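Local coordinates for protein spore germination lipase LipC (Metagenome, PDB 6NKD) that probably hydrolyses lipid esters as a GDSL-family lipase, with a likely role in spore germination, at residues 25-36 with 196-207. Residues are numbered along the deposited sequence; the frame is centred on the assembly and turned at random.
Sequences FVQRYKRKMEED and EAMSEKLRAAGY. With SO4 (sulfate ion), chain D.
Two helices flanking the parallel sheet of this SGNH-hydrolase fold, 25-36 and 196-204, cross at -42° with axes 8.2 Å apart, closest where Tyr-29 backs onto Ser-199. The small Ser-199 side chain sits as a knob among Phe-25, Arg-28, Tyr-29 and Lys-32, consistent with the close approach of the helices, while its OG bonds back to Glu-196 O. On the sheet side, Met-198 CE lies over one face of the Phe-25 ring, 3.9 Å from its centroid, and Val-26 CG1 covers the other; Leu-202 CD1 meets that ring at its edge. Tyr-29, CG anti to its N (chi1 178°), presents its ring to Leu-202 CB, with Met-33 CE on the opposite face. Toward solvent, the Glu-196 carboxylate joins two cationic side chains: OE1 takes Arg-28 NH2 by its anti lone pair at 3.0 Å, and OE2 receives Lys-32 NZ at 2.9 Å. Arg-28 NE turns back to Pro-23 O. The Arg-203 guanidinium lies flat on the Lys-32 chain, NH1 reaching Glu-35 OE2 at 2.8 Å and NE the syn lone pair of Asp-36 OD2, which also accepts Tyr-207 OH at 2.9 Å. A leucine replacing Arg-203 would probably leave the Glu-35 and Asp-36 carboxylates without their cationic mate. Apolar toward the sheet and salt-bridged outward, the pair forms part of the three-layer alpha/beta/alpha sandwich of the SGNH hydrolases.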
loop_
_atom_site.group_PDB
_atom_site.type_symbol
_atom_site.label_atom_id
_atom_site.label_comp_id
_atom_site.label_asym_id
_atom_site.label_seq_id
_atom_site.Cartn_x
_atom_site.Cartn_y
_atom_site.Cartn_z
ATOM N N PHE A 25 -1.303 13.893 11.335
ATOM C CA PHE A 25 -1.570 15.121 12.074
ATOM C C PHE A 25 -2.970 15.666 11.829
ATOM O O PHE A 25 -3.489 16.395 12.682
ATOM C CB PHE A 25 -0.523 16.198 11.741
ATOM C CG PHE A 25 -0.838 17.019 10.512
ATOM C CD1 PHE A 25 -1.570 18.197 10.609
ATOM C CD2 PHE A 25 -0.376 16.631 9.264
ATOM C CE1 PHE A 25 -1.856 18.955 9.483
ATOM C CE2 PHE A 25 -0.653 17.389 8.134
ATOM C CZ PHE A 25 -1.393 18.552 8.246
ATOM N N VAL A 26 -3.599 15.331 10.699
ATOM C CA VAL A 26 -4.872 15.963 10.364
ATOM C C VAL A 26 -6.000 15.404 11.225
ATOM O O VAL A 26 -6.932 16.129 11.588
ATOM C CB VAL A 26 -5.176 15.825 8.858
ATOM C CG1 VAL A 26 -3.973 16.236 8.034
ATOM C CG2 VAL A 26 -5.620 14.414 8.499
ATOM N N GLN A 27 -5.937 14.119 11.576
ATOM C CA GLN A 27 -6.978 13.520 12.401
ATOM C C GLN A 27 -6.697 13.647 13.890
ATOM O O GLN A 27 -7.642 13.621 14.688
ATOM C CB GLN A 27 -7.174 12.043 12.038
ATOM C CG GLN A 27 -5.915 11.325 11.600
ATOM C CD GLN A 27 -5.692 11.397 10.102
ATOM O OE1 GLN A 27 -4.555 11.480 9.636
ATOM N NE2 GLN A 27 -6.778 11.360 9.339
ATOM N N ARG A 28 -5.430 13.779 14.284
ATOM C CA ARG A 28 -5.133 14.173 15.657
ATOM C C ARG A 28 -5.554 15.614 15.906
ATOM O O ARG A 28 -6.000 15.958 17.007
ATOM C CB ARG A 28 -3.645 13.983 15.951
ATOM C CG ARG A 28 -3.171 12.547 15.831
ATOM C CD ARG A 28 -1.654 12.458 15.826
ATOM N NE ARG A 28 -1.192 11.138 15.410
ATOM C CZ ARG A 28 -0.840 10.169 16.248
ATOM N NH1 ARG A 28 -0.433 8.996 15.777
ATOM N NH2 ARG A 28 -0.888 10.373 17.556
ATOM N N TYR A 29 -5.423 16.472 14.891
ATOM C CA TYR A 29 -5.910 17.842 15.002
ATOM C C TYR A 29 -7.431 17.891 14.982
ATOM O O TYR A 29 -8.031 18.773 15.607
ATOM C CB TYR A 29 -5.320 18.694 13.875
ATOM C CG TYR A 29 -5.782 20.136 13.834
ATOM C CD1 TYR A 29 -5.862 20.900 14.992
ATOM C CD2 TYR A 29 -6.109 20.743 12.627
ATOM C CE1 TYR A 29 -6.276 22.221 14.949
ATOM C CE2 TYR A 29 -6.518 22.062 12.574
ATOM C CZ TYR A 29 -6.601 22.796 13.738
ATOM O OH TYR A 29 -7.009 24.111 13.687
ATOM N N LYS A 30 -8.070 16.953 14.280
ATOM C CA LYS A 30 -9.528 16.895 14.279
ATOM C C LYS A 30 -10.066 16.517 15.654
ATOM O O LYS A 30 -11.061 17.087 16.116
ATOM C CB LYS A 30 -10.009 15.908 13.216
ATOM C CG LYS A 30 -11.384 15.307 13.480
ATOM C CD LYS A 30 -11.803 14.388 12.344
ATOM C CE LYS A 30 -12.726 13.283 12.830
ATOM N NZ LYS A 30 -13.941 13.817 13.500
ATOM N N ARG A 31 -9.415 15.564 16.327
ATOM C CA ARG A 31 -9.875 15.153 17.650
ATOM C C ARG A 31 -9.715 16.277 18.666
ATOM O O ARG A 31 -10.596 16.492 19.506
ATOM C CB ARG A 31 -9.119 13.903 18.101
ATOM C CG ARG A 31 -9.402 13.491 19.535
ATOM C CD ARG A 31 -8.881 12.094 19.822
ATOM N NE ARG A 31 -9.580 11.084 19.035
ATOM C CZ ARG A 31 -9.393 9.775 19.162
ATOM N NH1 ARG A 31 -8.525 9.311 20.051
ATOM N NH2 ARG A 31 -10.075 8.927 18.403
ATOM N N LYS A 32 -8.599 17.006 18.604
ATOM C CA LYS A 32 -8.396 18.119 19.524
ATOM C C LYS A 32 -9.324 19.283 19.203
ATOM O O LYS A 32 -9.728 20.019 20.109
ATOM C CB LYS A 32 -6.937 18.571 19.486
ATOM C CG LYS A 32 -5.955 17.470 19.826
ATOM C CD LYS A 32 -4.526 17.970 19.813
ATOM C CE LYS A 32 -3.563 16.818 20.014
ATOM N NZ LYS A 32 -2.586 17.103 21.095
HETATM N N MSE A 33 -9.668 19.461 17.932
HETATM C CA MSE A 33 -10.613 20.492 17.521
HETATM C C MSE A 33 -11.979 20.228 18.139
HETATM O O MSE A 33 -12.638 21.147 18.623
HETATM C CB MSE A 33 -10.720 20.544 15.997
HETATM C CG MSE A 33 -11.543 21.700 15.463
HETATM SE SE MSE A 33 -11.807 21.561 13.539
HETATM C CE MSE A 33 -9.947 21.379 12.989
ATOM N N GLU A 34 -12.397 18.958 18.116
ATOM C CA GLU A 34 -13.646 18.575 18.765
ATOM C C GLU A 34 -13.577 18.808 20.268
ATOM O O GLU A 34 -14.554 19.252 20.883
ATOM C CB GLU A 34 -13.963 17.107 18.477
ATOM C CG GLU A 34 -14.174 16.772 17.013
ATOM C CD GLU A 34 -14.474 15.301 16.793
ATOM O OE1 GLU A 34 -14.297 14.512 17.745
ATOM O OE2 GLU A 34 -14.891 14.935 15.674
ATOM N N GLU A 35 -12.427 18.514 20.876
ATOM C CA GLU A 35 -12.291 18.646 22.322
ATOM C C GLU A 35 -12.285 20.109 22.752
ATOM O O GLU A 35 -12.848 20.456 23.796
ATOM C CB GLU A 35 -11.018 17.935 22.782
ATOM C CG GLU A 35 -10.790 17.931 24.282
ATOM C CD GLU A 35 -9.648 17.018 24.687
ATOM O OE1 GLU A 35 -9.808 16.260 25.669
ATOM O OE2 GLU A 35 -8.593 17.048 24.016
ATOM N N ASP A 36 -11.667 20.985 21.956
ATOM C CA ASP A 36 -11.558 22.392 22.324
ATOM C C ASP A 36 -12.818 23.189 22.016
ATOM O O ASP A 36 -13.015 24.258 22.606
ATOM C CB ASP A 36 -10.368 23.038 21.612
ATOM C CG ASP A 36 -9.047 22.397 21.985
ATOM O OD1 ASP A 36 -8.956 21.814 23.085
ATOM O OD2 ASP A 36 -8.098 22.478 21.175
ATOM N N GLU A 196 2.035 13.934 16.062
ATOM C CA GLU A 196 1.366 14.342 17.291
ATOM C C GLU A 196 1.799 15.742 17.704
ATOM O O GLU A 196 0.965 16.572 18.083
ATOM C CB GLU A 196 1.648 13.335 18.406
ATOM C CG GLU A 196 0.991 13.684 19.730
ATOM C CD GLU A 196 -0.515 13.818 19.618
ATOM O OE1 GLU A 196 -1.151 12.941 18.993
ATOM O OE2 GLU A 196 -1.065 14.805 20.149
ATOM N N ALA A 197 3.101 16.027 17.617
ATOM C CA ALA A 197 3.590 17.356 17.962
ATOM C C ALA A 197 3.074 18.413 16.994
ATOM O O ALA A 197 2.838 19.557 17.399
ATOM C CB ALA A 197 5.118 17.358 17.995
HETATM N N MSE A 198 2.891 18.058 15.726
HETATM C CA MSE A 198 2.351 18.994 14.745
HETATM C C MSE A 198 0.913 19.359 15.087
HETATM O O MSE A 198 0.528 20.526 15.011
HETATM C CB MSE A 198 2.422 18.410 13.333
HETATM C CG MSE A 198 3.793 18.500 12.686
HETATM SE SE MSE A 198 3.904 17.504 11.009
HETATM C CE MSE A 198 2.628 18.517 9.944
ATOM N N SER A 199 0.121 18.353 15.468
ATOM C CA SER A 199 -1.263 18.616 15.843
ATOM C C SER A 199 -1.352 19.464 17.106
ATOM O O SER A 199 -2.283 20.265 17.244
ATOM C CB SER A 199 -2.024 17.301 16.021
ATOM O OG SER A 199 -1.444 16.498 17.035
ATOM N N GLU A 200 -0.401 19.308 18.030
ATOM C CA GLU A 200 -0.380 20.158 19.217
ATOM C C GLU A 200 -0.123 21.612 18.843
ATOM O O GLU A 200 -0.702 22.529 19.440
ATOM C CB GLU A 200 0.683 19.669 20.201
ATOM C CG GLU A 200 0.473 18.255 20.710
ATOM C CD GLU A 200 1.702 17.702 21.407
ATOM O OE1 GLU A 200 2.547 18.507 21.854
ATOM O OE2 GLU A 200 1.827 16.463 21.503
ATOM N N LYS A 201 0.745 21.840 17.856
ATOM C CA LYS A 201 1.033 23.201 17.420
ATOM C C LYS A 201 -0.179 23.843 16.757
ATOM O O LYS A 201 -0.363 25.061 16.849
ATOM C CB LYS A 201 2.227 23.194 16.467
ATOM C CG LYS A 201 2.927 24.531 16.328
ATOM C CD LYS A 201 3.570 24.956 17.638
ATOM C CE LYS A 201 4.470 26.165 17.438
ATOM N NZ LYS A 201 5.066 26.640 18.717
ATOM N N LEU A 202 -1.013 23.041 16.090
ATOM C CA LEU A 202 -2.225 23.576 15.480
ATOM C C LEU A 202 -3.254 23.953 16.537
ATOM O O LEU A 202 -3.867 25.024 16.462
ATOM C CB LEU A 202 -2.807 22.561 14.498
ATOM C CG LEU A 202 -2.087 22.400 13.160
ATOM C CD1 LEU A 202 -2.389 21.046 12.551
ATOM C CD2 LEU A 202 -2.502 23.505 12.207
ATOM N N ARG A 203 -3.460 23.082 17.528
ATOM C CA ARG A 203 -4.381 23.399 18.613
ATOM C C ARG A 203 -3.915 24.620 19.396
ATOM O O ARG A 203 -4.743 25.414 19.861
ATOM C CB ARG A 203 -4.535 22.186 19.535
ATOM C CG ARG A 203 -4.424 22.501 21.019
ATOM C CD ARG A 203 -4.436 21.243 21.868
ATOM N NE ARG A 203 -5.770 20.660 21.975
ATOM C CZ ARG A 203 -6.060 19.596 22.718
ATOM N NH1 ARG A 203 -7.301 19.133 22.758
ATOM N NH2 ARG A 203 -5.109 18.994 23.418
ATOM N N ALA A 204 -2.598 24.796 19.533
ATOM C CA ALA A 204 -2.064 25.948 20.247
ATOM C C ALA A 204 -2.334 27.254 19.514
ATOM O O ALA A 204 -2.352 28.314 20.150
ATOM C CB ALA A 204 -0.561 25.776 20.467
ATOM N N ALA A 205 -2.547 27.203 18.199
ATOM C CA ALA A 205 -2.784 28.415 17.426
ATOM C C ALA A 205 -4.154 29.026 17.679
ATOM O O ALA A 205 -4.405 30.144 17.221
ATOM C CB ALA A 205 -2.622 28.125 15.933
ATOM N N GLY A 206 -5.037 28.332 18.387
ATOM C CA GLY A 206 -6.365 28.848 18.632
ATOM C C GLY A 206 -7.309 28.571 17.478
ATOM O O GLY A 206 -7.007 27.824 16.541
ATOM N N TYR A 207 -8.486 29.199 17.553
ATOM C CA TYR A 207 -9.506 28.975 16.536
ATOM C C TYR A 207 -10.212 30.254 16.096
ATOM O O TYR A 207 -11.198 30.169 15.353
ATOM C CB TYR A 207 -10.530 27.946 17.032
ATOM C CG TYR A 207 -9.901 26.614 17.380
ATOM C CD1 TYR A 207 -9.633 25.672 16.394
ATOM C CD2 TYR A 207 -9.560 26.306 18.689
ATOM C CE1 TYR A 207 -9.051 24.457 16.705
ATOM C CE2 TYR A 207 -8.977 25.095 19.011
ATOM C CZ TYR A 207 -8.725 24.174 18.016
ATOM O OH TYR A 207 -8.147 22.965 18.332
HETATM S S SO4 D . -12.556 11.107 16.588
HETATM O O1 SO4 D . -13.507 11.235 15.487
HETATM O O2 SO4 D . -11.213 11.416 16.103
HETATM O O3 SO4 D . -12.911 12.040 17.653
HETATM O O4 SO4 D . -12.585 9.744 17.106
HETATM O O HOH W 1 -1.838 19.377 22.889
#